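CELL WALL surface anchor family protein (PDB 3ZGH) binds keratin 10 through this domain of a pneumococcal serine-rich repeat surface protein, and so probably serves in adhesion to host cells. Local coordinates at residues 47-52 with 168-173; 84-89 with 184-189; 91-96 with 180-185. All coordinates share one frame; numbering follows the deposited sequence.

Interaction 1 of 3, residues 47-52 with 168-173; sequences YKLKVT and TSFTFT. With ACT (acetate ion), chain D.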
loop_
_atom_site.group_PDB
_atom_site.type_symbol
_atom_site.label_atom_id
_atom_site.label_comp_id
_atom_site.label_asym_id
_atom_site.label_seq_id
_atom_site.Cartn_x
_atom_site.Cartn_y
_atom_site.Cartn_z
ATOM N N TYR A 47 -6.613 3.998 -1.173
ATOM C CA TYR A 47 -5.716 3.079 -0.474
ATOM C C TYR A 47 -6.104 2.969 0.988
ATOM O O TYR A 47 -6.815 3.835 1.564
ATOM C CB TYR A 47 -4.243 3.475 -0.579
ATOM C CG TYR A 47 -3.874 4.652 0.305
ATOM C CD1 TYR A 47 -3.497 4.454 1.638
ATOM C CD2 TYR A 47 -3.953 5.956 -0.172
ATOM C CE1 TYR A 47 -3.209 5.534 2.460
ATOM C CE2 TYR A 47 -3.636 7.041 0.633
ATOM C CZ TYR A 47 -3.271 6.815 1.956
ATOM O OH TYR A 47 -2.968 7.879 2.768
ATOM N N LYS A 48 -5.654 1.859 1.570
ATOM C CA LYS A 48 -5.733 1.651 2.993
ATOM C C LYS A 48 -4.333 1.206 3.432
ATOM O O LYS A 48 -3.685 0.400 2.750
ATOM C CB LYS A 48 -6.770 0.594 3.314
ATOM C CG LYS A 48 -6.842 0.237 4.808
ATOM C CD LYS A 48 -7.857 -0.905 5.090
ATOM C CE LYS A 48 -9.294 -0.426 4.935
ATOM N NZ LYS A 48 -10.330 -1.483 5.214
ATOM N N LEU A 49 -3.866 1.748 4.555
ATOM C CA LEU A 49 -2.621 1.301 5.143
ATOM C C LEU A 49 -2.922 0.983 6.612
ATOM O O LEU A 49 -3.330 1.883 7.394
ATOM C CB LEU A 49 -1.548 2.381 5.038
ATOM C CG LEU A 49 -0.207 1.944 5.638
ATOM C CD1 LEU A 49 0.536 0.992 4.702
ATOM C CD2 LEU A 49 0.660 3.168 5.967
ATOM N N LYS A 50 -2.769 -0.289 6.972
ATOM C CA LYS A 50 -2.933 -0.709 8.346
ATOM C C LYS A 50 -1.539 -0.943 8.925
ATOM O O LYS A 50 -0.727 -1.628 8.304
ATOM C CB LYS A 50 -3.755 -1.994 8.374
ATOM C CG LYS A 50 -3.954 -2.597 9.788
ATOM C CD LYS A 50 -4.812 -3.877 9.670
ATOM C CE LYS A 50 -4.825 -4.676 10.975
ATOM N NZ LYS A 50 -5.344 -6.085 10.795
ATOM N N VAL A 51 -1.248 -0.357 10.090
ATOM C CA VAL A 51 0.044 -0.529 10.732
ATOM C C VAL A 51 -0.155 -0.964 12.205
ATOM O O VAL A 51 -0.830 -0.272 13.007
ATOM C CB VAL A 51 0.830 0.794 10.708
ATOM C CG1 VAL A 51 2.266 0.589 11.228
ATOM C CG2 VAL A 51 0.835 1.382 9.257
ATOM N N THR A 52 0.396 -2.133 12.527
ATOM C CA THR A 52 0.286 -2.714 13.856
ATOM C C THR A 52 1.676 -2.738 14.474
ATOM O O THR A 52 2.635 -3.168 13.853
ATOM C CB THR A 52 -0.246 -4.150 13.776
ATOM O OG1 THR A 52 -1.591 -4.121 13.284
ATOM C CG2 THR A 52 -0.284 -4.806 15.161
ATOM N N THR A 168 10.284 4.879 16.414
ATOM C CA THR A 168 9.588 4.040 15.460
ATOM C C THR A 168 8.792 4.885 14.461
ATOM O O THR A 168 7.787 4.413 13.910
ATOM C CB THR A 168 8.603 3.096 16.171
ATOM O OG1 THR A 168 7.778 3.869 17.045
ATOM C CG2 THR A 168 9.366 2.067 17.009
ATOM N N SER A 169 9.236 6.112 14.214
ATOM C CA SER A 169 8.579 6.957 13.223
ATOM C C SER A 169 8.731 6.378 11.802
ATOM O O SER A 169 9.630 5.570 11.536
ATOM C CB SER A 169 9.121 8.386 13.295
ATOM O OG SER A 169 10.498 8.458 12.953
ATOM N N PHE A 170 7.848 6.780 10.889
ATOM C CA PHE A 170 7.982 6.377 9.499
ATOM C C PHE A 170 7.152 7.349 8.663
ATOM O O PHE A 170 6.302 8.086 9.200
ATOM C CB PHE A 170 7.504 4.917 9.300
ATOM C CG PHE A 170 6.029 4.730 9.512
ATOM C CD1 PHE A 170 5.122 4.957 8.473
ATOM C CD2 PHE A 170 5.538 4.335 10.754
ATOM C CE1 PHE A 170 3.754 4.815 8.696
ATOM C CE2 PHE A 170 4.171 4.196 10.982
ATOM C CZ PHE A 170 3.283 4.434 9.960
ATOM N N THR A 171 7.400 7.377 7.366
ATOM C CA THR A 171 6.446 7.997 6.462
ATOM C C THR A 171 6.202 7.007 5.325
ATOM O O THR A 171 7.120 6.314 4.899
ATOM C CB THR A 171 6.939 9.328 5.859
ATOM O OG1 THR A 171 7.893 9.046 4.848
ATOM C CG2 THR A 171 7.546 10.245 6.913
ATOM N N PHE A 172 4.968 6.943 4.843
ATOM C CA PHE A 172 4.626 6.072 3.734
ATOM C C PHE A 172 3.916 6.912 2.658
ATOM O O PHE A 172 3.017 7.703 2.974
ATOM C CB PHE A 172 3.734 4.924 4.214
ATOM C CG PHE A 172 3.242 4.047 3.102
ATOM C CD1 PHE A 172 4.050 3.035 2.599
ATOM C CD2 PHE A 172 1.993 4.262 2.532
ATOM C CE1 PHE A 172 3.631 2.252 1.565
ATOM C CE2 PHE A 172 1.562 3.458 1.494
ATOM C CZ PHE A 172 2.386 2.455 1.004
ATOM N N THR A 173 4.332 6.732 1.401
ATOM C CA THR A 173 3.760 7.459 0.274
ATOM C C THR A 173 3.055 6.474 -0.668
ATOM O O THR A 173 3.691 5.622 -1.300
ATOM C CB THR A 173 4.848 8.222 -0.505
ATOM O OG1 THR A 173 5.549 9.089 0.393
ATOM C CG2 THR A 173 4.230 9.060 -1.646
HETATM C C ACT D . 10.640 9.434 9.622
HETATM O O ACT D . 11.582 9.650 10.423
HETATM O OXT ACT D . 10.892 8.636 8.685
HETATM C CH3 ACT D . 9.294 10.101 9.782
#
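L49 and V51 reach across to F172 and F170 in the buried core between two packed beta layers, consistent with the MSCRAMM-type fold of this adhesin domain. Strand 43-53 belongs to the large antiparallel sheet and strand 170-172 to a small three-stranded one. Their short axes run nearly antiparallel, at 159°, but stay 10.8 Å apart, a spacing that fits two facing layers and excludes neighbouring strands of one sheet. The join is therefore made by side chains.

L49 brings both methyls to F172. CG stands opposite the backbone N (chi1 -179°), which carries the fork inward; CD1 then sits over one face of the F172 ring, 4.2 Å from its centroid and 10° off the ring normal, a CH-pi contact. Its other methyl, CD2, lies 3.8 Å from F172 CD2, from where it also comes near F170 CE1. V51 meets F170 from the opposite direction, pointing both methyls at the far end of the ring.

F60 and Y62 of strand 57-65 meet F170 and F172, respectively, edge-to-face, extending the aromatic core along the large sheet. On the other side of strand 170-172, T171 CG2 touches the methyl of an acetate ion, probably from the crystallisation liquor, which is also hydrogen-bonded to T98 OG1. At V51 the approach is closest through CG2, 4.0 Å from F170 CZ.

Interaction 2 of 3, residues 84-89 with 184-189; sequences YSIYNS and INYFNG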
loop_
_atom_site.group_PDB
_atom_site.type_symbol
_atom_site.label_atom_id
_atom_site.label_comp_id
_atom_site.label_asym_id
_atom_site.label_seq_id
_atom_site.Cartn_x
_atom_site.Cartn_y
_atom_site.Cartn_z
ATOM N N TYR A 84 -7.140 -3.854 -18.569
ATOM C CA TYR A 84 -6.519 -2.682 -17.946
ATOM C C TYR A 84 -5.788 -3.182 -16.725
ATOM O O TYR A 84 -6.247 -4.126 -16.101
ATOM C CB TYR A 84 -7.607 -1.706 -17.478
ATOM C CG TYR A 84 -7.148 -0.456 -16.763
ATOM C CD1 TYR A 84 -6.396 0.512 -17.418
ATOM C CD2 TYR A 84 -7.528 -0.211 -15.458
ATOM C CE1 TYR A 84 -6.015 1.691 -16.767
ATOM C CE2 TYR A 84 -7.149 0.958 -14.790
ATOM C CZ TYR A 84 -6.403 1.906 -15.461
ATOM O OH TYR A 84 -6.040 3.076 -14.831
ATOM N N SER A 85 -4.674 -2.566 -16.352
ATOM C CA SER A 85 -3.938 -3.041 -15.190
ATOM C C SER A 85 -3.194 -1.932 -14.466
ATOM O O SER A 85 -2.646 -1.024 -15.122
ATOM C CB SER A 85 -2.925 -4.119 -15.620
ATOM O OG SER A 85 -2.444 -4.793 -14.463
ATOM N N ILE A 86 -3.142 -2.024 -13.136
ATOM C CA ILE A 86 -2.421 -1.027 -12.326
ATOM C C ILE A 86 -1.361 -1.645 -11.399
ATOM O O ILE A 86 -1.510 -2.784 -10.970
ATOM C CB ILE A 86 -3.383 -0.193 -11.451
ATOM C CG1 ILE A 86 -4.217 -1.097 -10.552
ATOM C CG2 ILE A 86 -4.304 0.679 -12.323
ATOM C CD1 ILE A 86 -4.931 -0.337 -9.433
ATOM N N TYR A 87 -0.298 -0.883 -11.121
ATOM C CA TYR A 87 0.688 -1.215 -10.073
ATOM C C TYR A 87 0.315 -0.499 -8.774
ATOM O O TYR A 87 -0.325 0.556 -8.822
ATOM C CB TYR A 87 2.067 -0.717 -10.473
ATOM C CG TYR A 87 2.700 -1.397 -11.668
ATOM C CD1 TYR A 87 2.825 -2.781 -11.727
ATOM C CD2 TYR A 87 3.222 -0.647 -12.716
ATOM C CE1 TYR A 87 3.449 -3.395 -12.796
ATOM C CE2 TYR A 87 3.833 -1.245 -13.787
ATOM C CZ TYR A 87 3.940 -2.620 -13.830
ATOM O OH TYR A 87 4.560 -3.214 -14.904
ATOM N N ASN A 88 0.724 -1.038 -7.612
ATOM C CA ASN A 88 0.581 -0.318 -6.335
ATOM C C ASN A 88 1.947 0.183 -5.811
ATOM O O ASN A 88 2.055 0.637 -4.673
ATOM C CB ASN A 88 -0.081 -1.197 -5.271
ATOM C CG ASN A 88 0.813 -2.358 -4.813
ATOM O OD1 ASN A 88 1.787 -2.728 -5.508
ATOM N ND2 ASN A 88 0.450 -2.975 -3.675
ATOM N N SER A 89 2.998 0.089 -6.620
ATOM C CA SER A 89 4.292 0.572 -6.162
ATOM C C SER A 89 5.025 1.239 -7.295
ATOM O O SER A 89 4.876 0.834 -8.439
ATOM C CB SER A 89 5.143 -0.563 -5.591
ATOM O OG SER A 89 5.273 -1.595 -6.541
ATOM N N ILE A 184 2.917 8.494 -13.770
ATOM C CA ILE A 184 1.731 9.221 -13.330
ATOM C C ILE A 184 1.121 8.479 -12.130
ATOM O O ILE A 184 0.402 7.481 -12.291
ATOM C CB ILE A 184 0.671 9.333 -14.457
ATOM C CG1 ILE A 184 1.267 9.956 -15.736
ATOM C CG2 ILE A 184 -0.540 10.126 -13.992
ATOM C CD1 ILE A 184 1.930 11.300 -15.546
ATOM N N ASN A 185 1.440 8.957 -10.931
ATOM C CA ASN A 185 0.864 8.421 -9.707
ATOM C C ASN A 185 -0.533 8.987 -9.514
ATOM O O ASN A 185 -0.703 10.208 -9.405
ATOM C CB ASN A 185 1.751 8.798 -8.518
ATOM C CG ASN A 185 1.243 8.252 -7.222
ATOM O OD1 ASN A 185 0.218 7.563 -7.170
ATOM N ND2 ASN A 185 1.975 8.533 -6.147
ATOM N N TYR A 186 -1.522 8.106 -9.453
ATOM C CA TYR A 186 -2.919 8.496 -9.268
ATOM C C TYR A 186 -3.210 9.187 -7.903
ATOM O O TYR A 186 -4.193 9.909 -7.779
ATOM C CB TYR A 186 -3.802 7.260 -9.411
ATOM C CG TYR A 186 -3.900 6.711 -10.843
ATOM C CD1 TYR A 186 -3.593 7.500 -11.939
ATOM C CD2 TYR A 186 -4.306 5.395 -11.077
ATOM C CE1 TYR A 186 -3.705 7.014 -13.221
ATOM C CE2 TYR A 186 -4.434 4.902 -12.360
ATOM C CZ TYR A 186 -4.129 5.702 -13.427
ATOM O OH TYR A 186 -4.245 5.213 -14.725
ATOM N N PHE A 187 -2.363 8.942 -6.901
ATOM C CA PHE A 187 -2.464 9.624 -5.607
ATOM C C PHE A 187 -1.665 10.932 -5.557
ATOM O O PHE A 187 -1.609 11.591 -4.512
ATOM C CB PHE A 187 -1.966 8.699 -4.498
ATOM C CG PHE A 187 -2.765 7.461 -4.366
ATOM C CD1 PHE A 187 -4.096 7.523 -3.951
ATOM C CD2 PHE A 187 -2.202 6.225 -4.663
ATOM C CE1 PHE A 187 -4.859 6.367 -3.833
ATOM C CE2 PHE A 187 -2.945 5.070 -4.529
ATOM C CZ PHE A 187 -4.281 5.130 -4.135
ATOM N N ASN A 188 -0.993 11.240 -6.659
ATOM C CA ASN A 188 -0.204 12.469 -6.840
ATOM C C ASN A 188 0.582 12.977 -5.636
ATOM O O ASN A 188 0.496 14.167 -5.301
ATOM C CB ASN A 188 -1.092 13.600 -7.345
ATOM C CG ASN A 188 -0.281 14.721 -8.002
ATOM O OD1 ASN A 188 0.927 14.579 -8.221
ATOM N ND2 ASN A 188 -0.947 15.835 -8.317
ATOM N N GLY A 189 1.352 12.082 -5.009
ATOM C CA GLY A 189 2.203 12.402 -3.868
ATOM C C GLY A 189 1.516 13.010 -2.651
ATOM O O GLY A 189 2.193 13.407 -1.701
#
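Y186 and Y84 meet through their hydroxyls, with Y186 OH 2.8 Å from Y84 OH, where the loop 184-189 meets the chain just before strand 85-87. The loop enters through I184, and the next residue, N185, organises the bend. Its OD1 accepts from F187 N at 2.9 Å with an N-H...O angle of 158°, the signature of an Asx turn; the donor stands above the carbonyl plane, 62° out of it. OD1 also takes the N-H of A176, while ND2 donates to P174 O, so both ends of the amide are tied to the preceding part of the chain.

Y186 follows and carries the contact. With CG anti to the carbonyl carbon (chi1 -71°), its ring reaches out toward Y84, which comes from the opposite direction. Each hydroxyl oxygen lies at the edge of the other's ring, near its plane, so the rings do not stack. Y84 OH is also hydrogen-bonded to D38 OD2, and two partners thus hold this buried hydroxyl. Beside the pair, I86 CG2 approaches Y186 CE2 obliquely at 4.2 Å, and both residues rest on I45 of strand 43-53.

F187 turns its ring to Y47 and meets it edge-to-face. N188 closes the bend, its N bonded to N185 O at 2.9 Å. A backbone hydrogen bond between Y186 and V37 joins the loop to strand 28-38 of the large sheet. The combination is that of a type I beta turn over N185-N188 reinforced by an Asx turn, set in the connection between strands 177-178 and 193-195 and packed on the large sheet at I45.

Interaction 3 of 3, residues 91-96 with 180-185; sequences TSTQTM and DRIGIN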
loop_
_atom_site.group_PDB
_atom_site.type_symbol
_atom_site.label_atom_id
_atom_site.label_comp_id
_atom_site.label_asym_id
_atom_site.label_seq_id
_atom_site.Cartn_x
_atom_site.Cartn_y
_atom_site.Cartn_z
ATOM N N THR A 91 8.649 2.615 -9.304
ATOM C CA THR A 91 10.009 2.112 -9.470
ATOM C C THR A 91 10.924 2.812 -8.457
ATOM O O THR A 91 10.544 3.101 -7.323
ATOM C CB THR A 91 10.519 2.413 -10.876
ATOM O OG1 THR A 91 10.662 3.832 -11.042
ATOM C CG2 THR A 91 9.551 1.867 -11.924
ATOM N N SER A 92 12.131 3.146 -8.866
ATOM C CA SER A 92 12.783 4.257 -8.203
ATOM C C SER A 92 12.236 5.542 -8.854
ATOM O O SER A 92 12.947 6.532 -9.047
ATOM C CB SER A 92 14.289 4.109 -8.263
ATOM O OG SER A 92 14.662 2.988 -7.479
ATOM N N THR A 93 10.951 5.456 -9.221
ATOM C CA THR A 93 10.074 6.586 -9.513
ATOM C C THR A 93 9.697 7.361 -8.247
ATOM O O THR A 93 9.401 8.562 -8.301
ATOM C CB THR A 93 8.761 6.081 -10.152
ATOM O OG1 THR A 93 8.837 6.225 -11.583
ATOM C CG2 THR A 93 7.539 6.835 -9.607
ATOM N N GLN A 94 9.676 6.670 -7.111
ATOM C CA GLN A 94 9.520 7.366 -5.845
ATOM C C GLN A 94 9.774 6.453 -4.659
ATOM O O GLN A 94 9.359 5.291 -4.642
ATOM C CB GLN A 94 8.113 7.982 -5.708
ATOM C CG GLN A 94 7.026 6.981 -5.360
ATOM C CD GLN A 94 5.704 7.643 -4.984
ATOM O OE1 GLN A 94 5.354 8.716 -5.499
ATOM N NE2 GLN A 94 4.960 7.000 -4.069
ATOM N N THR A 95 10.443 7.001 -3.662
ATOM C CA THR A 95 10.520 6.353 -2.363
ATOM C C THR A 95 9.118 6.080 -1.845
ATOM O O THR A 95 8.279 6.964 -1.872
ATOM C CB THR A 95 11.258 7.245 -1.384
ATOM O OG1 THR A 95 12.568 7.488 -1.898
ATOM C CG2 THR A 95 11.350 6.564 -0.004
ATOM N N MET A 96 8.851 4.859 -1.385
ATOM C CA MET A 96 7.555 4.532 -0.799
ATOM C C MET A 96 7.555 4.669 0.727
ATOM O O MET A 96 6.509 4.885 1.322
ATOM C CB MET A 96 7.166 3.076 -1.085
ATOM C CG MET A 96 7.156 2.670 -2.537
ATOM S SD MET A 96 5.648 3.062 -3.429
ATOM C CE MET A 96 4.324 2.347 -2.410
ATOM N N ASP A 180 1.263 0.888 -18.208
ATOM C CA ASP A 180 1.986 1.523 -19.313
ATOM C C ASP A 180 2.322 3.001 -19.079
ATOM O O ASP A 180 2.758 3.688 -20.003
ATOM C CB ASP A 180 1.221 1.365 -20.649
ATOM C CG ASP A 180 -0.175 1.998 -20.620
ATOM O OD1 ASP A 180 -0.750 2.198 -19.525
ATOM O OD2 ASP A 180 -0.718 2.280 -21.712
ATOM N N ARG A 181 2.137 3.502 -17.858
ATOM C CA ARG A 181 2.472 4.897 -17.567
ATOM C C ARG A 181 2.867 5.064 -16.086
ATOM O O ARG A 181 2.160 5.692 -15.296
ATOM C CB ARG A 181 1.291 5.800 -17.940
ATOM C CG ARG A 181 1.604 7.281 -17.931
ATOM C CD ARG A 181 2.455 7.707 -19.121
ATOM N NE ARG A 181 3.163 8.962 -18.849
ATOM C CZ ARG A 181 2.655 10.180 -19.033
ATOM N NH1 ARG A 181 3.389 11.250 -18.747
ATOM N NH2 ARG A 181 1.421 10.342 -19.504
ATOM N N ILE A 182 4.003 4.486 -15.722
ATOM C CA ILE A 182 4.404 4.430 -14.325
ATOM C C ILE A 182 4.768 5.811 -13.750
ATOM O O ILE A 182 4.803 5.985 -12.542
ATOM C CB ILE A 182 5.516 3.369 -14.093
ATOM C CG1 ILE A 182 6.741 3.578 -14.993
ATOM C CG2 ILE A 182 4.977 2.002 -14.402
ATOM C CD1 ILE A 182 7.574 4.779 -14.654
ATOM N N GLY A 183 4.970 6.805 -14.607
ATOM C CA GLY A 183 5.307 8.140 -14.136
ATOM C C GLY A 183 4.144 8.987 -13.619
ATOM O O GLY A 183 4.359 10.090 -13.110
ATOM N N ILE A 184 2.917 8.494 -13.770
ATOM C CA ILE A 184 1.731 9.221 -13.330
ATOM C C ILE A 184 1.121 8.479 -12.130
ATOM O O ILE A 184 0.402 7.481 -12.291
ATOM C CB ILE A 184 0.671 9.333 -14.457
ATOM C CG1 ILE A 184 1.267 9.956 -15.736
ATOM C CG2 ILE A 184 -0.540 10.126 -13.992
ATOM C CD1 ILE A 184 1.930 11.300 -15.546
ATOM N N ASN A 185 1.440 8.957 -10.931
ATOM C CA ASN A 185 0.864 8.421 -9.707
ATOM C C ASN A 185 -0.533 8.987 -9.514
ATOM O O ASN A 185 -0.703 10.208 -9.405
ATOM C CB ASN A 185 1.751 8.798 -8.518
ATOM C CG ASN A 185 1.243 8.252 -7.222
ATOM O OD1 ASN A 185 0.218 7.563 -7.170
ATOM N ND2 ASN A 185 1.975 8.533 -6.147
#
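Two irregular loops come together with T93 and G183 nearest, their CA atoms 6.8 Å apart, and the second loop bends through a type I beta turn from R181 to I184 in which I184 N bonds to R181 O at 3.3 Å. I182, inside that turn, brings its CD1 methyl against the T93 hydroxyl. Its CG1 lies between the backbone N and the carbonyl carbon (chi1 55°), and the chain beyond it ends in CD1, 3.6 Å from T93 OG1. The same methyl approaches T91 CG2 more loosely, at 4.5 Å.

Such loop-to-loop packing lies at the surface of the beta sandwich: residues 91-96 link strand 85-87 to strand 97-99, whereas 180-185 start the connection from strand 177-178 to strand 193-195. Y175 lies against Q94, I182 and N185.

Between the amides there is a single weak hydrogen bond, N185 ND2 to Q94 OE1, 3.4 Å long and bent to 133° at the hydrogen. It is secondary for N185, which is held mainly through its OD1 by F187 N. The two side chains cross at about a right angle with their amide planes 74° apart, so the groups do not pair flat. P174 O draws on both amides: it accepts from N185 ND2 and, weakly, from Q94 NE2.

In the fold
From the N terminus, 47-52 comes first, then 84-89 and 91-96, and only much later 168-173, 180-185 and 184-189. Interaction 1 closes a loop of 115 residues and crosses the other two, since 84-89 and 91-96 lie between its segments while their partners follow 168-173. Interaction 3 closes an 83-residue loop within the 94-residue span of interaction 2; they share I184 and N185. Contacts also join the three: Y47 CD2 packs 3.8 Å from F187 CE1, and T173 N probably bonds to M96 O. Interaction 1 joins the large sheet to strand 170-172, interaction 2 the strand 85-87 region to the loop after strand 177-178, and interaction 3 that loop to the one between strands 85-87 and 97-99.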